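Local coordinates for protein transcription termination factor FttA (Methanosarcina mazei, PDB 2XR1) that probably terminates transcription by cutting nascent RNA as it leaves RNA polymerase, acting as a dimeric, zinc-dependent beta-CASP nuclease of the metallo-beta-lactamase superfamily, at residues W183-E194 / A630-L640; Q251-K259 / P295-T304. All coordinates share one frame; numbering follows the deposited sequence.

Contact 1. Residues W183-E194 / A630-L640; sequences WVRVTALGGCKE and ALTNLETVRLL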
ATOM      1  N   TRP B 183      -8.670   6.251 -10.082  1.00 39.73           N
ATOM      2  CA  TRP B 183      -8.934   5.570  -8.842  1.00 35.69           C
ATOM      3  C   TRP B 183      -8.498   6.471  -7.692  1.00 33.22           C
ATOM      4  O   TRP B 183      -7.774   7.463  -7.890  1.00 32.99           O
ATOM      5  CB  TRP B 183      -8.249   4.212  -8.759  1.00 35.83           C
ATOM      6  CG  TRP B 183      -6.850   4.140  -9.213  1.00 32.70           C
ATOM      7  CD1 TRP B 183      -6.414   3.633 -10.378  1.00 32.92           C
ATOM      8  CD2 TRP B 183      -5.682   4.515  -8.479  1.00 27.07           C
ATOM      9  NE1 TRP B 183      -5.061   3.685 -10.443  1.00 31.86           N
ATOM     10  CE2 TRP B 183      -4.589   4.244  -9.282  1.00 29.70           C
ATOM     11  CE3 TRP B 183      -5.464   5.057  -7.224  1.00 26.44           C
ATOM     12  CZ2 TRP B 183      -3.299   4.511  -8.881  1.00 29.04           C
ATOM     13  CZ3 TRP B 183      -4.191   5.350  -6.845  1.00 27.04           C
ATOM     14  CH2 TRP B 183      -3.120   5.048  -7.661  1.00 27.87           C
ATOM     15  N   VAL B 184      -8.986   6.148  -6.508  1.00 30.60           N
ATOM     16  CA  VAL B 184      -8.591   6.819  -5.308  1.00 28.61           C
ATOM     17  C   VAL B 184      -8.422   5.748  -4.225  1.00 28.19           C
ATOM     18  O   VAL B 184      -9.171   4.781  -4.180  1.00 28.42           O
ATOM     19  CB  VAL B 184      -9.692   7.846  -4.884  1.00 27.68           C
ATOM     20  CG1 VAL B 184      -9.204   8.743  -3.778  1.00 23.72           C
ATOM     21  CG2 VAL B 184     -10.101   8.671  -6.100  1.00 29.54           C
ATOM     22  N   ARG B 185      -7.423   5.912  -3.370  1.00 27.30           N
ATOM     23  CA  ARG B 185      -7.239   5.027  -2.246  1.00 26.63           C
ATOM     24  C   ARG B 185      -6.568   5.685  -1.070  1.00 25.35           C
ATOM     25  O   ARG B 185      -5.928   6.675  -1.205  1.00 25.12           O
ATOM     26  CB  ARG B 185      -6.505   3.804  -2.676  1.00 28.03           C
ATOM     27  CG  ARG B 185      -5.278   4.076  -3.439  1.00 28.72           C
ATOM     28  CD  ARG B 185      -4.751   2.789  -4.020  1.00 30.64           C
ATOM     29  NE  ARG B 185      -3.367   3.000  -4.369  1.00 33.29           N
ATOM     30  CZ  ARG B 185      -2.399   2.111  -4.285  1.00 35.23           C
ATOM     31  NH1 ARG B 185      -2.613   0.876  -3.855  1.00 38.70           N
ATOM     32  NH2 ARG B 185      -1.195   2.487  -4.642  1.00 38.43           N
ATOM     33  N   VAL B 186      -6.757   5.122   0.103  1.00 25.83           N
ATOM     34  CA  VAL B 186      -6.143   5.605   1.335  1.00 25.43           C
ATOM     35  C   VAL B 186      -5.307   4.502   1.974  1.00 26.96           C
ATOM     36  O   VAL B 186      -5.844   3.412   2.215  1.00 27.41           O
ATOM     37  CB  VAL B 186      -7.209   5.898   2.345  1.00 24.72           C
ATOM     38  CG1 VAL B 186      -6.561   6.301   3.649  1.00 24.52           C
ATOM     39  CG2 VAL B 186      -8.187   6.934   1.809  1.00 25.03           C
ATOM     40  N   THR B 187      -4.014   4.765   2.218  1.00 28.16           N
ATOM     41  CA  THR B 187      -3.131   3.851   2.948  1.00 29.83           C
ATOM     42  C   THR B 187      -2.921   4.443   4.320  1.00 29.19           C
ATOM     43  O   THR B 187      -2.780   5.647   4.438  1.00 28.53           O
ATOM     44  CB  THR B 187      -1.743   3.674   2.279  1.00 31.61           C
ATOM     45  OG1 THR B 187      -1.883   3.224   0.933  1.00 33.06           O
ATOM     46  CG2 THR B 187      -0.890   2.633   3.031  1.00 33.26           C
ATOM     47  N   ALA B 188      -2.931   3.604   5.357  1.00 29.92           N
ATOM     48  CA  ALA B 188      -2.732   4.067   6.741  1.00 29.41           C
ATOM     49  C   ALA B 188      -1.285   3.816   7.154  1.00 30.90           C
ATOM     50  O   ALA B 188      -0.761   2.706   6.966  1.00 32.55           O
ATOM     51  CB  ALA B 188      -3.694   3.355   7.708  1.00 29.35           C
ATOM     52  N   LEU B 189      -0.635   4.829   7.707  1.00 29.93           N
ATOM     53  CA  LEU B 189       0.716   4.659   8.142  1.00 31.99           C
ATOM     54  C   LEU B 189       0.906   4.830   9.654  1.00 32.45           C
ATOM     55  O   LEU B 189       2.021   4.713  10.152  1.00 34.83           O
ATOM     56  CB  LEU B 189       1.584   5.643   7.414  1.00 32.42           C
ATOM     57  CG  LEU B 189       1.555   5.501   5.898  1.00 33.16           C
ATOM     58  CD1 LEU B 189       2.237   6.725   5.283  1.00 31.99           C
ATOM     59  CD2 LEU B 189       2.238   4.229   5.434  1.00 32.71           C
ATOM     60  N   GLY B 190      -0.173   5.121  10.359  1.00 31.14           N
ATOM     61  CA  GLY B 190      -0.193   5.188  11.802  1.00 31.71           C
ATOM     62  C   GLY B 190      -1.500   5.832  12.208  1.00 30.43           C
ATOM     63  O   GLY B 190      -2.064   6.557  11.437  1.00 29.53           O
ATOM     64  N   GLY B 191      -1.965   5.586  13.420  1.00 30.96           N
ATOM     65  CA  GLY B 191      -3.194   6.197  13.904  1.00 30.44           C
ATOM     66  C   GLY B 191      -4.420   5.299  13.777  1.00 30.79           C
ATOM     67  O   GLY B 191      -5.565   5.770  13.872  1.00 29.14           O
ATOM     68  N   CYS B 192      -4.178   4.000  13.602  1.00 32.52           N
ATOM     69  CA  CYS B 192      -5.251   3.051  13.389  1.00 33.37           C
ATOM     70  C   CYS B 192      -5.249   2.016  14.492  1.00 34.67           C
ATOM     71  O   CYS B 192      -4.228   1.391  14.787  1.00 36.22           O
ATOM     72  CB  CYS B 192      -5.150   2.428  11.984  1.00 33.11           C
ATOM     73  SG  CYS B 192      -5.479   3.705  10.662  1.00 35.93           S
ATOM     74  N   LYS B 193      -6.410   1.864  15.119  1.00 34.45           N
ATOM     75  CA  LYS B 193      -6.563   0.971  16.278  1.00 36.08           C
ATOM     76  C   LYS B 193      -5.625   1.401  17.390  1.00 36.37           C
ATOM     77  O   LYS B 193      -5.249   0.605  18.240  1.00 38.57           O
ATOM     78  CB  LYS B 193      -6.356  -0.493  15.888  1.00 37.38           C
ATOM     79  CG  LYS B 193      -7.444  -1.060  14.973  1.00 37.96           C
ATOM     80  CD  LYS B 193      -7.116  -2.493  14.603  1.00 42.68           C
ATOM     81  CE  LYS B 193      -8.231  -3.238  13.873  1.00 44.76           C
ATOM     82  NZ  LYS B 193      -8.443  -2.735  12.496  1.00 45.78           N
ATOM     83  N   GLU B 194      -5.258   2.684  17.361  1.00 34.73           N
ATOM     84  CA  GLU B 194      -4.412   3.307  18.389  1.00 35.27           C
ATOM     85  C   GLU B 194      -4.722   4.819  18.387  1.00 33.63           C
ATOM     86  O   GLU B 194      -5.291   5.364  17.458  1.00 31.30           O
ATOM     87  CB  GLU B 194      -2.919   3.047  18.143  1.00 35.18           C
ATOM     88  CG  GLU B 194      -2.412   3.652  16.833  1.00 34.57           C
ATOM     89  CD  GLU B 194      -1.036   3.134  16.333  1.00 36.54           C
ATOM     90  OE1 GLU B 194      -0.379   2.226  16.942  1.00 37.73           O
ATOM     91  OE2 GLU B 194      -0.613   3.664  15.287  1.00 34.98           O
ATOM     92  N   ALA B 630     -13.137  -0.384  10.603  1.00 34.42           N
ATOM     93  CA  ALA B 630     -11.946   0.200  11.234  1.00 32.67           C
ATOM     94  C   ALA B 630     -10.711  -0.041  10.397  1.00 32.27           C
ATOM     95  O   ALA B 630     -10.492  -1.155   9.892  1.00 33.06           O
ATOM     96  CB  ALA B 630     -11.739  -0.355  12.596  1.00 32.63           C
ATOM     97  N   LEU B 631      -9.900   1.008  10.245  1.00 30.71           N
ATOM     98  CA  LEU B 631      -8.666   0.882   9.466  1.00 30.54           C
ATOM     99  C   LEU B 631      -7.581   0.155  10.280  1.00 31.00           C
ATOM    100  O   LEU B 631      -7.668   0.056  11.500  1.00 30.64           O
ATOM    101  CB  LEU B 631      -8.173   2.249   9.015  1.00 29.53           C
ATOM    102  CG  LEU B 631      -9.070   3.054   8.070  1.00 27.15           C
ATOM    103  CD1 LEU B 631      -8.451   4.412   7.762  1.00 21.50           C
ATOM    104  CD2 LEU B 631      -9.297   2.273   6.787  1.00 28.58           C
ATOM    105  N   THR B 632      -6.603  -0.404   9.575  1.00 31.38           N
ATOM    106  CA  THR B 632      -5.460  -1.080  10.186  1.00 32.21           C
ATOM    107  C   THR B 632      -4.207  -0.421   9.662  1.00 31.12           C
ATOM    108  O   THR B 632      -4.137  -0.105   8.491  1.00 30.87           O
ATOM    109  CB  THR B 632      -5.468  -2.599   9.865  1.00 33.91           C
ATOM    110  OG1 THR B 632      -6.506  -3.238  10.607  1.00 36.67           O
ATOM    111  CG2 THR B 632      -4.164  -3.288  10.221  1.00 35.47           C
ATOM    112  N   ASN B 633      -3.210  -0.204  10.511  1.00 30.98           N
ATOM    113  CA  ASN B 633      -1.944   0.354  10.009  1.00 30.53           C
ATOM    114  C   ASN B 633      -1.401  -0.542   8.902  1.00 31.06           C
ATOM    115  O   ASN B 633      -1.353  -1.724   9.074  1.00 31.40           O
ATOM    116  CB  ASN B 633      -0.905   0.502  11.122  1.00 30.47           C
ATOM    117  CG  ASN B 633      -1.269   1.575  12.094  1.00 28.57           C
ATOM    118  OD1 ASN B 633      -2.042   2.469  11.760  1.00 28.48           O
ATOM    119  ND2 ASN B 633      -0.728   1.523  13.286  1.00 27.10           N
ATOM    120  N   LEU B 634      -1.047   0.066   7.780  1.00 30.73           N
ATOM    121  CA  LEU B 634      -0.418  -0.573   6.620  1.00 32.51           C
ATOM    122  C   LEU B 634      -1.345  -1.243   5.644  1.00 32.84           C
ATOM    123  O   LEU B 634      -0.863  -1.817   4.698  1.00 34.85           O
ATOM    124  CB  LEU B 634       0.757  -1.510   6.975  1.00 34.16           C
ATOM    125  CG  LEU B 634       1.957  -0.858   7.658  1.00 34.15           C
ATOM    126  CD1 LEU B 634       2.936  -1.912   8.038  1.00 34.46           C
ATOM    127  CD2 LEU B 634       2.607   0.205   6.759  1.00 32.14           C
ATOM    128  N   GLU B 635      -2.649  -1.139   5.847  1.00 32.81           N
ATOM    129  CA  GLU B 635      -3.653  -1.529   4.861  1.00 33.70           C
ATOM    130  C   GLU B 635      -4.004  -0.355   3.962  1.00 33.03           C
ATOM    131  O   GLU B 635      -3.845   0.794   4.344  1.00 33.59           O
ATOM    132  CB  GLU B 635      -4.912  -2.047   5.561  1.00 33.91           C
ATOM    133  CG  GLU B 635      -4.634  -3.289   6.433  1.00 38.05           C
ATOM    134  CD  GLU B 635      -5.811  -4.311   6.570  1.00 42.20           C
ATOM    135  OE1 GLU B 635      -6.963  -3.868   6.756  1.00 46.37           O
ATOM    136  OE2 GLU B 635      -5.570  -5.562   6.513  1.00 43.37           O
ATOM    137  N   THR B 636      -4.410  -0.633   2.735  1.00 33.57           N
ATOM    138  CA  THR B 636      -4.831   0.391   1.799  1.00 32.51           C
ATOM    139  C   THR B 636      -6.233   0.012   1.348  1.00 32.51           C
ATOM    140  O   THR B 636      -6.497  -1.078   0.920  1.00 33.82           O
ATOM    141  CB  THR B 636      -3.914   0.510   0.533  1.00 33.60           C
ATOM    142  OG1 THR B 636      -2.580   0.749   0.934  1.00 35.49           O
ATOM    143  CG2 THR B 636      -4.324   1.702  -0.375  1.00 31.34           C
ATOM    144  N   VAL B 637      -7.132   0.960   1.425  1.00 31.72           N
ATOM    145  CA  VAL B 637      -8.492   0.772   1.018  1.00 31.60           C
ATOM    146  C   VAL B 637      -8.792   1.577  -0.264  1.00 31.38           C
ATOM    147  O   VAL B 637      -8.384   2.732  -0.410  1.00 29.01           O
ATOM    148  CB  VAL B 637      -9.359   1.278   2.135  1.00 30.75           C
ATOM    149  CG1 VAL B 637     -10.703   1.613   1.609  1.00 32.88           C
ATOM    150  CG2 VAL B 637      -9.423   0.248   3.237  1.00 30.50           C
ATOM    151  N   ARG B 638      -9.521   0.971  -1.186  1.00 32.42           N
ATOM    152  CA  ARG B 638      -9.892   1.662  -2.419  1.00 32.77           C
ATOM    153  C   ARG B 638     -11.264   2.315  -2.294  1.00 32.80           C
ATOM    154  O   ARG B 638     -12.221   1.713  -1.836  1.00 33.03           O
ATOM    155  CB  ARG B 638      -9.872   0.721  -3.583  1.00 34.21           C
ATOM    156  CG  ARG B 638     -10.037   1.407  -4.910  1.00 34.67           C
ATOM    157  CD  ARG B 638      -9.792   0.422  -6.004  1.00 35.94           C
ATOM    158  NE  ARG B 638     -10.094   0.970  -7.299  1.00 35.59           N
ATOM    159  CZ  ARG B 638      -9.940   0.286  -8.414  1.00 38.77           C
ATOM    160  NH1 ARG B 638      -9.495  -0.977  -8.399  1.00 39.90           N
ATOM    161  NH2 ARG B 638     -10.188   0.890  -9.565  1.00 40.91           N
ATOM    162  N   LEU B 639     -11.315   3.583  -2.660  1.00 33.17           N
ATOM    163  CA  LEU B 639     -12.514   4.386  -2.559  1.00 33.64           C
ATOM    164  C   LEU B 639     -13.242   4.452  -3.893  1.00 35.99           C
ATOM    165  O   LEU B 639     -14.442   4.697  -3.941  1.00 36.82           O
ATOM    166  CB  LEU B 639     -12.125   5.788  -2.116  1.00 32.17           C
ATOM    167  CG  LEU B 639     -11.988   5.997  -0.604  1.00 30.36           C
ATOM    168  CD1 LEU B 639     -11.322   4.898   0.064  1.00 28.76           C
ATOM    169  CD2 LEU B 639     -11.252   7.294  -0.327  1.00 29.30           C
ATOM    170  N   LEU B 640     -12.504   4.228  -4.976  1.00 37.99           N
ATOM    171  CA  LEU B 640     -13.016   4.351  -6.336  1.00 39.73           C
ATOM    172  C   LEU B 640     -11.959   3.754  -7.263  1.00 41.14           C
ATOM    173  O   LEU B 640     -12.233   3.155  -8.330  1.00 43.01           O
ATOM    174  CB  LEU B 640     -13.178   5.823  -6.693  1.00 39.38           C
ATOM    175  CG  LEU B 640     -13.911   6.298  -7.954  1.00 40.63           C
ATOM    176  CD1 LEU B 640     -12.985   7.238  -8.716  1.00 40.73           C
ATOM    177  CD2 LEU B 640     -14.351   5.185  -8.864  1.00 41.38           C
ATOM    178  OXT LEU B 640     -10.773   3.911  -6.928  1.00 40.24           O
TER
HETATM  179  O   HOH W   1      -8.802   2.174  13.216  1.00 27.34           O

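Contact 2. Residues Q251-K259 / P295-T304; sequences QGLVPLLFK and PYESGMVAKT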
ATOM      1  N   GLN B 251       1.108  16.560  14.031  1.00 27.76           N
ATOM      2  CA  GLN B 251       2.113  17.359  13.328  1.00 28.03           C
ATOM      3  C   GLN B 251       3.550  17.072  13.802  1.00 29.74           C
ATOM      4  O   GLN B 251       4.528  17.407  13.128  1.00 30.55           O
ATOM      5  CB  GLN B 251       1.811  18.854  13.464  1.00 27.84           C
ATOM      6  CG  GLN B 251       1.584  19.445  14.919  1.00 28.29           C
ATOM      7  CD  GLN B 251       2.869  19.733  15.695  1.00 30.45           C
ATOM      8  OE1 GLN B 251       3.984  19.537  15.191  1.00 33.26           O
ATOM      9  NE2 GLN B 251       2.730  20.197  16.927  1.00 31.90           N
ATOM     10  N   GLY B 252       3.685  16.427  14.945  1.00 30.07           N
ATOM     11  CA  GLY B 252       4.983  16.338  15.587  1.00 32.43           C
ATOM     12  C   GLY B 252       6.163  15.772  14.811  1.00 33.24           C
ATOM     13  O   GLY B 252       7.295  16.075  15.125  1.00 34.63           O
ATOM     14  N   LEU B 253       5.905  14.926  13.819  1.00 32.55           N
ATOM     15  CA  LEU B 253       6.968  14.380  13.002  1.00 33.63           C
ATOM     16  C   LEU B 253       6.974  14.946  11.584  1.00 32.30           C
ATOM     17  O   LEU B 253       7.774  14.522  10.742  1.00 33.99           O
ATOM     18  CB  LEU B 253       6.889  12.868  12.970  1.00 34.52           C
ATOM     19  CG  LEU B 253       7.359  12.192  14.279  1.00 37.00           C
ATOM     20  CD1 LEU B 253       7.139  10.702  14.166  1.00 37.68           C
ATOM     21  CD2 LEU B 253       8.782  12.486  14.577  1.00 38.72           C
ATOM     22  N   VAL B 254       6.184  15.972  11.329  1.00 29.81           N
ATOM     23  CA  VAL B 254       6.270  16.616  10.048  1.00 29.01           C
ATOM     24  C   VAL B 254       7.692  17.107   9.756  1.00 32.04           C
ATOM     25  O   VAL B 254       8.136  17.013   8.621  1.00 33.69           O
ATOM     26  CB  VAL B 254       5.270  17.752   9.899  1.00 27.44           C
ATOM     27  CG1 VAL B 254       5.597  18.643   8.625  1.00 24.77           C
ATOM     28  CG2 VAL B 254       3.870  17.167   9.850  1.00 23.72           C
ATOM     29  N   PRO B 255       8.419  17.612  10.758  1.00 33.41           N
ATOM     30  CA  PRO B 255       9.766  17.969  10.424  1.00 36.05           C
ATOM     31  C   PRO B 255      10.655  16.780  10.085  1.00 38.39           C
ATOM     32  O   PRO B 255      11.662  16.975   9.414  1.00 41.49           O
ATOM     33  CB  PRO B 255      10.274  18.696  11.686  1.00 37.37           C
ATOM     34  CG  PRO B 255       9.084  19.250  12.287  1.00 35.50           C
ATOM     35  CD  PRO B 255       8.012  18.179  12.046  1.00 33.60           C
ATOM     36  N   LEU B 256      10.328  15.573  10.538  1.00 38.01           N
ATOM     37  CA  LEU B 256      11.141  14.406  10.194  1.00 39.96           C
ATOM     38  C   LEU B 256      11.038  14.135   8.691  1.00 40.18           C
ATOM     39  O   LEU B 256      11.989  13.694   8.060  1.00 40.78           O
ATOM     40  CB  LEU B 256      10.647  13.181  10.970  1.00 39.84           C
ATOM     41  CG  LEU B 256      11.471  11.895  10.959  1.00 41.08           C
ATOM     42  CD1 LEU B 256      12.878  12.131  11.414  1.00 42.48           C
ATOM     43  CD2 LEU B 256      10.823  10.907  11.833  1.00 37.33           C
ATOM     44  N   LEU B 257       9.854  14.404   8.118  1.00 38.81           N
ATOM     45  CA  LEU B 257       9.674  14.317   6.660  1.00 38.98           C
ATOM     46  C   LEU B 257      10.704  15.174   5.950  1.00 40.90           C
ATOM     47  O   LEU B 257      11.332  14.730   4.991  1.00 42.79           O
ATOM     48  CB  LEU B 257       8.277  14.752   6.227  1.00 36.62           C
ATOM     49  CG  LEU B 257       7.150  13.862   6.763  1.00 35.37           C
ATOM     50  CD1 LEU B 257       5.759  14.365   6.416  1.00 30.26           C
ATOM     51  CD2 LEU B 257       7.322  12.437   6.267  1.00 35.40           C
ATOM     52  N   PHE B 258      10.905  16.387   6.434  1.00 41.06           N
ATOM     53  CA  PHE B 258      11.905  17.263   5.821  1.00 43.07           C
ATOM     54  C   PHE B 258      13.345  16.747   6.040  1.00 46.24           C
ATOM     55  O   PHE B 258      14.191  16.803   5.142  1.00 47.89           O
ATOM     56  CB  PHE B 258      11.703  18.694   6.308  1.00 42.51           C
ATOM     57  CG  PHE B 258      10.508  19.347   5.706  1.00 39.84           C
ATOM     58  CD1 PHE B 258      10.570  19.903   4.455  1.00 40.36           C
ATOM     59  CD2 PHE B 258       9.330  19.369   6.365  1.00 36.81           C
ATOM     60  CE1 PHE B 258       9.494  20.483   3.907  1.00 37.80           C
ATOM     61  CE2 PHE B 258       8.224  19.951   5.796  1.00 35.88           C
ATOM     62  CZ  PHE B 258       8.307  20.495   4.574  1.00 36.29           C
ATOM     63  N   LYS B 259      13.606  16.222   7.225  1.00 47.07           N
ATOM     64  CA  LYS B 259      14.908  15.670   7.503  1.00 50.60           C
ATOM     65  C   LYS B 259      15.253  14.592   6.483  1.00 51.60           C
ATOM     66  O   LYS B 259      16.401  14.442   6.090  1.00 54.57           O
ATOM     67  CB  LYS B 259      14.946  15.074   8.900  1.00 51.09           C
ATOM     68  CG  LYS B 259      16.314  14.550   9.304  1.00 54.75           C
ATOM     69  CD  LYS B 259      16.311  14.077  10.772  1.00 56.13           C
ATOM     70  CE  LYS B 259      17.604  13.372  11.178  1.00 59.67           C
ATOM     71  NZ  LYS B 259      17.842  13.629  12.635  1.00 61.29           N
ATOM     72  N   PRO B 295      14.138  13.545  17.707  1.00 54.27           N
ATOM     73  CA  PRO B 295      14.000  13.021  16.328  1.00 52.89           C
ATOM     74  C   PRO B 295      14.570  13.937  15.231  1.00 52.62           C
ATOM     75  O   PRO B 295      15.129  13.438  14.264  1.00 53.40           O
ATOM     76  CB  PRO B 295      12.489  12.809  16.172  1.00 49.56           C
ATOM     77  CG  PRO B 295      11.865  13.687  17.157  1.00 49.16           C
ATOM     78  CD  PRO B 295      12.852  13.977  18.265  1.00 51.84           C
ATOM     79  N   TYR B 296      14.454  15.250  15.410  1.00 51.77           N
ATOM     80  CA  TYR B 296      15.048  16.225  14.496  1.00 51.99           C
ATOM     81  C   TYR B 296      15.598  17.428  15.250  1.00 53.44           C
ATOM     82  O   TYR B 296      15.277  17.617  16.421  1.00 53.63           O
ATOM     83  CB  TYR B 296      14.020  16.693  13.474  1.00 48.79           C
ATOM     84  CG  TYR B 296      12.684  17.044  14.097  1.00 46.26           C
ATOM     85  CD1 TYR B 296      12.469  18.274  14.706  1.00 43.79           C
ATOM     86  CD2 TYR B 296      11.650  16.128  14.099  1.00 43.97           C
ATOM     87  CE1 TYR B 296      11.273  18.567  15.287  1.00 41.18           C
ATOM     88  CE2 TYR B 296      10.448  16.431  14.655  1.00 41.19           C
ATOM     89  CZ  TYR B 296      10.263  17.644  15.258  1.00 40.13           C
ATOM     90  OH  TYR B 296       9.055  17.944  15.840  1.00 38.43           O
ATOM     91  N   GLU B 297      16.439  18.226  14.587  1.00 54.64           N
ATOM     92  CA  GLU B 297      16.950  19.478  15.178  1.00 56.12           C
ATOM     93  C   GLU B 297      16.061  20.700  14.812  1.00 53.05           C
ATOM     94  O   GLU B 297      15.195  20.600  13.938  1.00 49.93           O
ATOM     95  CB  GLU B 297      18.401  19.692  14.767  1.00 59.39           C
ATOM     96  N   SER B 298      16.270  21.828  15.495  1.00 53.58           N
ATOM     97  CA  SER B 298      15.426  23.014  15.330  1.00 51.59           C
ATOM     98  C   SER B 298      15.465  23.562  13.917  1.00 50.69           C
ATOM     99  O   SER B 298      14.470  24.116  13.434  1.00 48.58           O
ATOM    100  CB  SER B 298      15.743  24.134  16.351  1.00 53.68           C
ATOM    101  OG  SER B 298      17.091  24.599  16.284  1.00 56.74           O
ATOM    102  N   GLY B 299      16.577  23.358  13.229  1.00 52.55           N
ATOM    103  CA  GLY B 299      16.667  23.688  11.809  1.00 52.09           C
ATOM    104  C   GLY B 299      15.591  23.075  10.922  1.00 49.11           C
ATOM    105  O   GLY B 299      15.224  23.647   9.901  1.00 47.93           O
ATOM    106  N   MET B 300      15.064  21.915  11.304  1.00 48.02           N
ATOM    107  CA  MET B 300      14.012  21.282  10.524  1.00 45.67           C
ATOM    108  C   MET B 300      12.657  21.860  10.806  1.00 42.75           C
ATOM    109  O   MET B 300      11.747  21.680  10.014  1.00 40.14           O
ATOM    110  CB  MET B 300      13.984  19.789  10.800  1.00 46.05           C
ATOM    111  CG  MET B 300      15.181  19.045  10.256  1.00 49.81           C
ATOM    112  SD  MET B 300      15.356  19.251   8.456  1.00 53.07           S
ATOM    113  CE  MET B 300      16.792  20.303   8.368  1.00 54.62           C
ATOM    114  N   VAL B 301      12.499  22.519  11.953  1.00 43.38           N
ATOM    115  CA  VAL B 301      11.267  23.272  12.239  1.00 41.38           C
ATOM    116  C   VAL B 301      11.284  24.515  11.342  1.00 41.36           C
ATOM    117  O   VAL B 301      10.308  24.828  10.708  1.00 40.58           O
ATOM    118  CB  VAL B 301      11.171  23.650  13.742  1.00 42.31           C
ATOM    119  CG1 VAL B 301       9.908  24.463  14.042  1.00 40.88           C
ATOM    120  CG2 VAL B 301      11.205  22.399  14.588  1.00 40.44           C
ATOM    121  N   ALA B 302      12.421  25.171  11.233  1.00 43.33           N
ATOM    122  CA  ALA B 302      12.551  26.296  10.306  1.00 44.05           C
ATOM    123  C   ALA B 302      12.196  25.913   8.862  1.00 43.04           C
ATOM    124  O   ALA B 302      11.441  26.623   8.157  1.00 41.62           O
ATOM    125  CB  ALA B 302      13.946  26.882  10.369  1.00 46.47           C
ATOM    126  N   LYS B 303      12.725  24.778   8.432  1.00 43.49           N
ATOM    127  CA  LYS B 303      12.475  24.306   7.090  1.00 43.30           C
ATOM    128  C   LYS B 303      10.998  23.993   6.875  1.00 40.40           C
ATOM    129  O   LYS B 303      10.467  24.256   5.798  1.00 39.80           O
ATOM    130  CB  LYS B 303      13.315  23.068   6.805  1.00 44.85           C
ATOM    131  CG  LYS B 303      13.396  22.725   5.319  1.00 47.50           C
ATOM    132  CD  LYS B 303      14.523  21.744   5.024  1.00 52.88           C
ATOM    133  CE  LYS B 303      14.914  21.731   3.544  1.00 56.49           C
ATOM    134  NZ  LYS B 303      13.728  21.697   2.622  1.00 54.80           N
ATOM    135  N   THR B 304      10.332  23.430   7.886  1.00 38.66           N
ATOM    136  CA  THR B 304       8.925  23.138   7.775  1.00 36.18           C
ATOM    137  C   THR B 304       8.108  24.423   7.671  1.00 36.39           C
ATOM    138  O   THR B 304       7.083  24.451   6.955  1.00 35.46           O
ATOM    139  CB  THR B 304       8.406  22.391   9.010  1.00 35.43           C
ATOM    140  OG1 THR B 304       9.092  21.149   9.124  1.00 36.43           O
ATOM    141  CG2 THR B 304       6.920  22.145   8.944  1.00 30.62           C
TER

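Contact 1. Residues W183-E194 / A630-L640
Antiparallel pairing of strand 185-190 with strand 636-638, whose directions differ by 165°, makes the C-terminal strand the outermost within this chain in one sheet of the metallo-beta-lactamase fold; Thr636 carries backbone hydrogen bonds on to the second subunit. Val186 and Val637 form the hydrogen-bonded pair, each amide bonding the other's carbonyl oxygen. Arg185 faces Arg638, and Thr187 faces Thr636, as non-hydrogen-bonded pairs. The two threonine hydroxyls meet on the arginine-bearing face, OG1 of Thr187 lying 2.6 Å from OG1 of Thr636; in both residues OG1 is anti to the carbonyl carbon (chi1 -57°), which turns the oxygens toward each other. On the other face CG2 of Val186 packs 3.8 Å from CD2 of Leu639. The extended side chain of Arg185 passes CG2 of Thr636 and reaches Glu231 of the second subunit, which, with the Thr636 bonds, puts this strand pair at the dimer interface.

Beyond the strands, the type II turn from Thr632 to Glu635 keeps the pairing going, with Leu634 N bonding Ala188 O. Lys193 reaches back to the start of this turn: its NZ donates to Thr632 OG1 (2.8 Å) and to Leu631 O (3.1 Å), the latter from well above the carbonyl plane. Asn633 ND2 gives a bond to Glu194 OE2 (2.9 Å), meeting the carboxylate from above its plane; the same oxygen accepts from Gly191 N and pairs with Arg197. Gly191 also bonds the backbone of the zinc ligand His607. At the chain terminus, Leu640 OXT is gripped twice, by Val184 N at 2.9 Å across the contact and, as a salt bridge within its own segment, by Arg638 NE at 3.0 Å, the oxygen lying in the guanidinium plane.

Contact 2. Residues Q251-K259 / P295-T304
Helix 254-259 and the 299-304 part of helix 299-306, both in the metallo-beta-lactamase domain, cross nearly at right angles (95°) with axes 8.6 Å apart, and Pro255 fills the tight part of the crossing. Its CB sits 3.5 Å from the centroid of the Tyr296 ring and only 1° off the ring normal, a CH-pi contact centred on the face. Tyr296 has CG between its backbone N and carbonyl carbon (chi1 46°), which lays the ring against the proline and lets OH donate a hydrogen bond to Gly252 O (2.7 Å) at the ring edge. The same CB of Pro255 also meets CB of Met300, and its CG approaches OG1 of Thr304.

Phe258 extends this buried side: CA of Thr304 lies over one ring face, 4.2 Å from the centroid, and Tyr262 meets the same ring edge-to-face. Thr304 OG1, 3.3 Å from CD2 of Phe258, is satisfied by its bond to Met300 O.

The solvent side is looser. The exposed Lys259 stretches past Tyr296 so that NZ donates a hydrogen bond to Pro295 O (3.2 Å), while SD of Met300 rests 3.7 Å from Lys259 N, and Lys303 has a long, weak ion pair with Glu263.

With apolar surfaces in the middle and just two hydrogen bonds between the segments, shape and ring contacts probably set this crossing, while the tyrosine bond probably helps to hold the carbonyl of Gly252, which follows the zinc ligands Asp249 and His250 in the chain.

Following the N-terminal KH domains, the chain enters the metallo-beta-lactamase fold through strand 185-190, the first half of contact 1. It passes the zinc ligands from His245 to His250 and runs directly into residues 251-259; after helix 270-290, residues 295-304 return to close contact 2, a local loop of 35 intervening residues. The rest of the lactamase part, with His332 and Asp355, the beta-CASP region and the return through His607 follow before residues 630-640 close contact 1 across 435 residues. Contact 2 therefore nests within contact 1. Their centres lie 24 Å apart, without touching: contact 1 joins both termini of the nuclease fold, whereas contact 2 ties helices within the N-terminal portion of the metallo-beta-lactamase fold.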